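Beta-lactamase (Serratia marcescens, PDB 5GS8) probably hydrolyses the beta-lactam ring of antibiotics to give substituted beta-amino acids, as class A beta-lactamases do, and so contributes to antibiotic resistance. Local coordinates at residues A[19-24]-A[249-254]; A[41-46]-A[162-167]; A[45-50]-A[213-218]. All coordinates share one frame; numbering follows the deposited sequence.

Contact 1. Residues A[19-24]-A[249-254]. With NA (sodium ion), chain S; NA (sodium ion), chain K.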
# COMPACT_ATOMS: atom_id res chain seq x y z
N LYS A 19 -18.72 13.75 -12.63
CA LYS A 19 -19.44 13.39 -11.41
C LYS A 19 -18.45 13.35 -10.26
O LYS A 19 -18.17 12.31 -9.63
CB LYS A 19 -20.21 12.07 -11.58
CG LYS A 19 -21.35 12.19 -12.60
CD LYS A 19 -22.27 10.98 -12.60
CE LYS A 19 -23.29 11.10 -13.73
NZ LYS A 19 -24.55 10.37 -13.46
N ALA A 20 -18.04 14.57 -9.88
CA ALA A 20 -17.08 14.78 -8.79
C ALA A 20 -17.16 16.22 -8.43
O ALA A 20 -17.63 17.06 -9.21
CB ALA A 20 -15.64 14.48 -9.27
N LYS A 21 -16.65 16.50 -7.24
CA LYS A 21 -16.57 17.85 -6.75
C LYS A 21 -15.11 18.27 -6.80
O LYS A 21 -14.28 17.79 -6.02
CB LYS A 21 -17.09 17.98 -5.33
CG LYS A 21 -16.80 19.37 -4.80
CD LYS A 21 -17.20 19.62 -3.36
CE LYS A 21 -18.52 20.35 -3.30
NZ LYS A 21 -19.21 20.07 -2.01
N VAL A 22 -14.83 19.19 -7.71
CA VAL A 22 -13.44 19.49 -8.08
C VAL A 22 -13.03 20.90 -7.66
O VAL A 22 -13.66 21.88 -8.08
CB VAL A 22 -13.22 19.32 -9.56
CG1 VAL A 22 -11.76 19.57 -9.93
CG2 VAL A 22 -13.64 17.91 -10.02
N GLY A 23 -12.03 21.00 -6.79
CA GLY A 23 -11.48 22.27 -6.39
C GLY A 23 -10.21 22.60 -7.14
O GLY A 23 -9.36 21.73 -7.30
N VAL A 24 -10.08 23.85 -7.57
CA VAL A 24 -8.91 24.28 -8.33
C VAL A 24 -8.42 25.60 -7.79
O VAL A 24 -9.22 26.50 -7.56
CB VAL A 24 -9.21 24.50 -9.81
CG1 VAL A 24 -7.98 24.94 -10.60
CG2 VAL A 24 -9.84 23.25 -10.42
N TYR A 249 -8.03 19.24 -6.64
CA TYR A 249 -8.61 18.23 -5.77
C TYR A 249 -9.85 17.67 -6.42
O TYR A 249 -10.84 18.36 -6.56
CB TYR A 249 -8.97 18.85 -4.42
CG TYR A 249 -7.80 19.42 -3.71
CD1 TYR A 249 -7.37 20.74 -3.94
CD2 TYR A 249 -7.09 18.66 -2.78
CE1 TYR A 249 -6.26 21.24 -3.30
CE2 TYR A 249 -5.92 19.17 -2.19
CZ TYR A 249 -5.52 20.44 -2.46
OH TYR A 249 -4.40 20.91 -1.82
N VAL A 250 -9.77 16.47 -6.93
CA VAL A 250 -10.96 15.79 -7.45
C VAL A 250 -11.56 14.98 -6.33
O VAL A 250 -11.00 13.92 -5.95
CB VAL A 250 -10.61 14.89 -8.63
CG1 VAL A 250 -11.87 14.23 -9.19
CG2 VAL A 250 -9.93 15.67 -9.74
N SER A 251 -12.63 15.50 -5.71
CA SER A 251 -13.19 14.88 -4.50
C SER A 251 -14.53 14.20 -4.72
O SER A 251 -15.27 14.51 -5.66
CB SER A 251 -13.27 15.85 -3.32
OG SER A 251 -14.37 16.75 -3.52
N ASP A 252 -14.81 13.24 -3.86
CA ASP A 252 -16.09 12.56 -3.81
C ASP A 252 -16.59 12.17 -5.20
O ASP A 252 -17.72 12.54 -5.67
CB ASP A 252 -17.07 13.40 -3.02
CG ASP A 252 -16.67 13.53 -1.57
OD1 ASP A 252 -15.84 12.72 -1.11
OD2 ASP A 252 -17.31 14.35 -0.87
N SER A 253 -15.72 11.45 -5.91
CA SER A 253 -15.96 11.17 -7.29
C SER A 253 -16.60 9.81 -7.52
O SER A 253 -16.11 8.77 -7.01
CB SER A 253 -14.66 11.22 -8.10
OG SER A 253 -14.88 10.99 -9.45
N SER A 254 -17.59 9.82 -8.41
CA SER A 254 -18.18 8.58 -8.93
C SER A 254 -17.50 8.11 -10.20
O SER A 254 -17.82 7.02 -10.74
CB SER A 254 -19.69 8.80 -9.23
OG SER A 254 -20.35 9.11 -8.03
NA NA S . -20.12 11.71 -6.92
NA NA K . -14.98 6.23 -8.09
O HOH W 1 -14.64 3.62 -9.13
O HOH W 2 -21.25 13.84 -8.58
O HOH W 3 -21.93 11.77 -4.95
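Lys21 with Ser251 and Gly23 with Tyr249 form the hydrogen-bonded pairs of an antiparallel ladder, with Val22 opposite Val250 as the non-hydrogen-bonded pair between them. The short strand axes approach to 4.7 Å and run at 165° to one another. Gly23 and Tyr249 exchange two backbone bonds, Gly23 N to Tyr249 O and Tyr249 N to Gly23 O, each 2.9 Å. Lys21 N reaches Ser251 O at 2.9 Å, while Lys21 O is gripped twice, by Ser251 N at 2.8 Å and by Ser251 OG at 2.7 Å. A chi1 of 76° places this hydroxyl between its own backbone N and carbonyl carbon, from where it folds back onto the neighbouring strand. Past the ladder, Ser254 N closes on Lys19 O at 2.8 Å, almost along the C=O axis.

Apolar contacts gather on the face of Val22 and Val250, whose side chains lie side by side; Val250 CG1 also meets Ala20 CB at 3.8 Å, and helix 257-276 packs on Val250.

Sodium ions sit at the turn. One is bound by Asp252 O and Ser254 OG with two waters; the other takes Ser253 O together with Gly225 O, Thr227 OG1 and Glu255 O. Asp252 and Ser253 together face Thr227 on strand 227-237, the other neighbour, in a G1 beta bulge. Strands 21-28 and 243-253 are adjacent inner strands of the five-stranded antiparallel sheet of the class A beta-lactamase fold.

Contact 2. Residues A[41-46]-A[162-167]. With NA (sodium ion), chain O; NA (sodium ion), chain J; SO4 (sulfate ion), chain B.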
# COMPACT_ATOMS: atom_id res chain seq x y z
N HIS A 41 -15.01 24.99 -0.53
CA HIS A 41 -15.20 23.69 0.08
C HIS A 41 -13.95 23.20 0.78
O HIS A 41 -12.85 23.72 0.56
CB HIS A 41 -15.64 22.68 -1.00
CG HIS A 41 -16.92 23.04 -1.66
ND1 HIS A 41 -18.15 22.68 -1.17
CD2 HIS A 41 -17.16 23.75 -2.80
CE1 HIS A 41 -19.09 23.14 -1.98
NE2 HIS A 41 -18.51 23.73 -3.00
N HIS A 42 -14.13 22.20 1.65
CA HIS A 42 -13.04 21.57 2.38
C HIS A 42 -12.71 20.21 1.78
O HIS A 42 -13.40 19.22 2.00
CB HIS A 42 -13.40 21.48 3.85
CG HIS A 42 -13.35 22.80 4.55
ND1 HIS A 42 -13.53 22.93 5.91
CD2 HIS A 42 -13.12 24.04 4.08
CE1 HIS A 42 -13.38 24.19 6.24
NE2 HIS A 42 -13.19 24.89 5.15
N TYR A 43 -11.60 20.14 1.06
CA TYR A 43 -11.27 18.95 0.31
C TYR A 43 -10.31 18.06 1.11
O TYR A 43 -9.43 18.55 1.77
CB TYR A 43 -10.53 19.37 -0.98
CG TYR A 43 -11.39 20.16 -1.92
CD1 TYR A 43 -12.18 19.51 -2.83
CD2 TYR A 43 -11.54 21.51 -1.80
CE1 TYR A 43 -13.09 20.17 -3.62
CE2 TYR A 43 -12.43 22.21 -2.64
CZ TYR A 43 -13.17 21.52 -3.57
OH TYR A 43 -14.06 22.14 -4.42
N PRO A 44 -10.55 16.74 1.10
CA PRO A 44 -9.61 15.85 1.77
C PRO A 44 -8.26 15.87 1.04
O PRO A 44 -8.21 15.81 -0.19
CB PRO A 44 -10.31 14.48 1.71
CG PRO A 44 -11.22 14.59 0.52
CD PRO A 44 -11.66 16.01 0.45
N MET A 45 -7.20 15.99 1.81
CA MET A 45 -5.86 16.16 1.25
C MET A 45 -5.22 14.86 0.74
O MET A 45 -4.37 14.91 -0.18
CB MET A 45 -4.96 16.83 2.27
CG MET A 45 -5.23 18.32 2.42
SD MET A 45 -3.94 19.21 3.33
CE MET A 45 -4.35 18.71 4.96
N GLN A 46 -5.50 13.74 1.45
CA GLN A 46 -4.68 12.46 1.49
C GLN A 46 -3.18 12.76 1.49
O GLN A 46 -2.75 13.63 2.25
CB GLN A 46 -5.10 11.51 0.37
CG GLN A 46 -6.44 10.85 0.66
CD GLN A 46 -6.37 9.71 1.64
OE1 GLN A 46 -5.29 9.23 2.01
NE2 GLN A 46 -7.54 9.29 2.13
N THR A 162 -8.36 20.91 3.28
CA THR A 162 -7.80 22.17 2.86
C THR A 162 -8.77 22.85 1.91
O THR A 162 -9.58 22.19 1.24
CB THR A 162 -6.45 21.96 2.17
OG1 THR A 162 -5.79 23.20 1.97
CG2 THR A 162 -6.58 21.20 0.83
N THR A 163 -8.63 24.16 1.78
CA THR A 163 -9.16 24.81 0.60
C THR A 163 -8.05 24.82 -0.45
O THR A 163 -6.88 24.73 -0.14
CB THR A 163 -9.57 26.26 0.88
OG1 THR A 163 -8.45 27.01 1.35
CG2 THR A 163 -10.75 26.28 1.90
N PRO A 164 -8.43 24.89 -1.74
CA PRO A 164 -7.38 24.84 -2.75
C PRO A 164 -6.52 26.11 -2.73
O PRO A 164 -5.32 26.06 -3.07
CB PRO A 164 -8.15 24.67 -4.08
CG PRO A 164 -9.54 24.35 -3.70
CD PRO A 164 -9.79 24.81 -2.29
N ASP A 165 -7.14 27.27 -2.48
CA ASP A 165 -6.36 28.49 -2.41
C ASP A 165 -5.39 28.53 -1.25
O ASP A 165 -4.28 29.08 -1.39
CB ASP A 165 -7.26 29.73 -2.50
CG ASP A 165 -8.31 29.78 -1.43
OD1 ASP A 165 -8.97 28.78 -1.13
OD2 ASP A 165 -8.56 30.91 -0.96
N ALA A 166 -5.72 27.90 -0.13
CA ALA A 166 -4.72 27.79 0.94
C ALA A 166 -3.48 27.07 0.40
O ALA A 166 -2.32 27.47 0.68
CB ALA A 166 -5.28 27.06 2.13
N THR A 167 -3.71 26.01 -0.37
CA THR A 167 -2.60 25.22 -0.85
C THR A 167 -1.65 26.05 -1.69
O THR A 167 -0.43 25.99 -1.53
CB THR A 167 -3.09 24.02 -1.66
OG1 THR A 167 -4.03 23.29 -0.86
CG2 THR A 167 -1.93 23.11 -2.05
NA NA O . -11.30 29.37 0.10
NA NA J . -8.42 29.68 2.00
S SO4 B . -17.89 20.79 1.99
O1 SO4 B . -17.67 21.64 3.17
O2 SO4 B . -16.60 20.56 1.35
O3 SO4 B . -18.79 21.67 1.23
O4 SO4 B . -18.53 19.52 2.43
O HOH W 4 -5.87 30.32 3.14
O HOH W 5 -12.88 29.80 2.39
O HOH W 6 -12.13 31.94 -0.55
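Tyr43 and Thr162 satisfy each other's backbone as an antiparallel hydrogen-bonded pair. Tyr43 N gives a nearly straight bond to Thr162 O (2.9 Å, 167° at the hydrogen), and Thr162 N returns a more bent one to Tyr43 O (3.0 Å, 143°), lying in the plane of that carbonyl.

The polar groups of the threonines are turned to the chain that follows. With chi1 at -170°, Thr162 OG1 is directed to Thr163 O, to which it donates at 2.8 Å; the same oxygen takes a weak backbone bond from Thr167 N in the first turn of helix 164-175. Thr162 CG2 is left to face Met45 CG, the two side chains crossing at about a right angle. Thr163 occupies the N-cap position of that helix. Its OG1 donates to Asp165 OD1 at 3.1 Å, coming from above the carboxylate plane. A sodium ion is also bound by Thr163 OG1, at 2.7 Å. A second sodium ion is held by Asp165 OD1 at 2.7 Å, two waters and Glu39 O.

The Tyr43 ring makes the apolar contact: CE2 lies 3.7 Å from Pro164 CD, the ring and the proline standing across each other, while the phenol hydroxyl bonds to Asn38 O. At the exposed end a sulfate, probably from the crystallisation liquor, is gripped by His41 ND1 at 2.7 Å from its O3, at the edge of the imidazole, and by His42 N through O2.

Strands 43-44, 161-162 and 141-142 make up the small antiparallel sheet of three strands. The chain between the last two probably corresponds to the omega loop of class A beta-lactamases; these strands pair at the base of that loop, and residues 43-44 add the third strand on the far side of 161-162, just before the chain enters helix 49-64.

Contact 3. Residues A[45-50]-A[213-218]. With NA (sodium ion), chain L; SO4 (sulfate ion), chain C.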
# COMPACT_ATOMS: atom_id res chain seq x y z
N MET A 45 -7.20 15.99 1.81
CA MET A 45 -5.86 16.16 1.25
C MET A 45 -5.22 14.86 0.74
O MET A 45 -4.37 14.91 -0.18
CB MET A 45 -4.96 16.83 2.27
CG MET A 45 -5.23 18.32 2.42
SD MET A 45 -3.94 19.21 3.33
CE MET A 45 -4.35 18.71 4.96
N GLN A 46 -5.50 13.74 1.45
CA GLN A 46 -4.68 12.46 1.49
C GLN A 46 -3.18 12.76 1.49
O GLN A 46 -2.75 13.63 2.25
CB GLN A 46 -5.10 11.51 0.37
CG GLN A 46 -6.44 10.85 0.66
CD GLN A 46 -6.37 9.71 1.64
OE1 GLN A 46 -5.29 9.23 2.01
NE2 GLN A 46 -7.54 9.29 2.13
N SER A 47 -2.39 12.12 0.63
CA SER A 47 -0.94 12.34 0.66
C SER A 47 -0.44 13.73 0.38
O SER A 47 0.76 13.98 0.53
CB SER A 47 -0.17 11.38 -0.21
OG SER A 47 -0.36 10.07 0.27
N THR A 48 -1.28 14.64 -0.10
CA THR A 48 -0.73 15.97 -0.40
C THR A 48 -0.19 16.60 0.88
O THR A 48 0.72 17.41 0.79
CB THR A 48 -1.73 16.92 -1.09
OG1 THR A 48 -2.85 17.16 -0.22
CG2 THR A 48 -2.20 16.35 -2.44
N TYR A 49 -0.68 16.21 2.05
CA TYR A 49 -0.17 16.80 3.29
C TYR A 49 1.20 16.31 3.69
O TYR A 49 1.78 16.84 4.64
CB TYR A 49 -1.20 16.66 4.43
CG TYR A 49 -1.25 15.36 5.20
CD1 TYR A 49 -0.84 14.14 4.68
CD2 TYR A 49 -1.84 15.33 6.47
CE1 TYR A 49 -0.92 12.96 5.40
CE2 TYR A 49 -1.95 14.17 7.19
CZ TYR A 49 -1.49 12.97 6.66
OH TYR A 49 -1.59 11.77 7.35
N LYS A 50 1.79 15.39 2.93
CA LYS A 50 3.19 15.02 3.17
C LYS A 50 4.12 16.16 2.76
O LYS A 50 5.25 16.22 3.24
CB LYS A 50 3.50 13.69 2.46
CG LYS A 50 2.76 12.49 3.08
CD LYS A 50 2.73 11.25 2.21
CE LYS A 50 1.82 10.16 2.81
NZ LYS A 50 1.57 9.06 1.87
N ALA A 213 7.20 20.34 -9.90
CA ALA A 213 7.56 20.00 -8.52
C ALA A 213 6.25 19.77 -7.79
O ALA A 213 5.47 20.70 -7.62
CB ALA A 213 8.29 21.18 -7.88
N HIS A 214 5.94 18.51 -7.48
CA HIS A 214 4.59 18.22 -7.04
C HIS A 214 4.47 17.12 -6.03
O HIS A 214 5.39 16.35 -5.80
CB HIS A 214 3.69 17.93 -8.25
CG HIS A 214 3.94 16.60 -8.91
ND1 HIS A 214 3.04 15.57 -8.85
CD2 HIS A 214 5.01 16.13 -9.60
CE1 HIS A 214 3.52 14.52 -9.49
NE2 HIS A 214 4.74 14.83 -9.94
N LYS A 215 3.28 17.04 -5.46
CA LYS A 215 2.89 15.99 -4.51
C LYS A 215 1.46 15.55 -4.73
O LYS A 215 0.56 16.36 -4.74
CB LYS A 215 3.05 16.48 -3.07
CG LYS A 215 2.71 15.44 -2.01
CD LYS A 215 3.82 14.41 -1.86
CE LYS A 215 3.33 13.08 -1.31
NZ LYS A 215 2.51 12.33 -2.30
N THR A 216 1.29 14.25 -4.96
CA THR A 216 -0.02 13.68 -5.20
C THR A 216 -0.76 13.38 -3.89
O THR A 216 -0.16 13.31 -2.81
CB THR A 216 0.16 12.36 -6.01
OG1 THR A 216 1.06 11.51 -5.31
CG2 THR A 216 0.70 12.67 -7.34
N GLY A 217 -2.04 13.06 -4.01
CA GLY A 217 -2.77 12.41 -2.92
C GLY A 217 -3.90 11.57 -3.52
O GLY A 217 -4.55 12.02 -4.48
N SER A 218 -4.16 10.43 -2.89
CA SER A 218 -5.17 9.48 -3.42
C SER A 218 -5.83 8.75 -2.25
O SER A 218 -5.15 8.25 -1.35
CB SER A 218 -4.55 8.44 -4.31
OG SER A 218 -3.74 9.01 -5.32
NA NA L . 5.40 12.52 -11.43
S SO4 C . -0.71 9.00 -3.07
O1 SO4 C . -1.79 9.20 -1.98
O2 SO4 C . 0.26 8.05 -2.45
O3 SO4 C . -0.08 10.29 -3.41
O4 SO4 C . -1.16 8.42 -4.27
O HOH W 7 7.30 11.39 -13.26
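Ser47 and Gly217 lie backbone to backbone, their CA atoms 4.0 Å apart, yet no hydrogen bond passes directly between residues 45-50 and 213-218; a sulfate ion bridges them instead. Ser47 OG donates to its O1 at 2.8 Å, and Ser218 N makes a weak bond to the same oxygen. Ser218 OG holds O4 at 2.8 Å, Thr216 OG1 holds O3, and Ser111 OG also bonds to the ion.

Ser47 OG is itself an acceptor, taking a bond from Lys50 NZ at 2.7 Å, one turn ahead. The extended Lys50 chain carries its amine on to Ser111 O, Asn113 OD1 and a salt bridge with Glu147, a second shell that holds the amine against the serine hydroxyl. Ser47 and Lys50 fit the SxxK pattern at a helix start, and Lys215, Thr216 and Gly217 the KTG-type motif of the facing strand, consistent with the active site of class A beta-lactamases. The sulfate, although probably from the crystallisation liquor, lies where the carboxylate of a beta-lactam is expected in such enzymes.

Lys215 reaches this site by doubling back: bends at chi2 (76°) and chi4 (71°) lay its chain over Ser47, CE 3.3 Å from Ser47 O, and let NZ bond to Thr216 O at 2.9 Å and to Ser111 OG. Its CE also packs on Lys50 CB. Gly217, lacking a side chain, admits Ser47 N to 3.6 Å from its CA.

Thr48 turns CG2 onto the strand backbone near Lys215 O, while OG1 and N both bond to Met45 O from one face of that carbonyl, tying the turn together. Gln46, bent at chi2 (-79°), lays its side chain along Ser218, and its NE2 bonds to Gln157 OE1.

Overall arrangement
Along the chain, contact 1 spans the other two, since residues 19-24 precede and 249-254 follow all their segments; contacts 2 and 3 set out from the same stretch, sharing Met45 and Gln46. The centres of contacts 1 and 2 lie about 11 Å apart, those of 2 and 3 likewise, and those of 1 and 3 about 15 Å apart. Contacts 1 and 3 use the same five-stranded sheet, inner strands in one and outermost strand 212-218 in the other, whereas contact 2 belongs to the small three-stranded sheet. Tyr249 OH probably bonds to Thr167 OG1, joining contacts 1 and 2. Thus 41-46 leads from the small sheet into helix 49-64 and the probable active site.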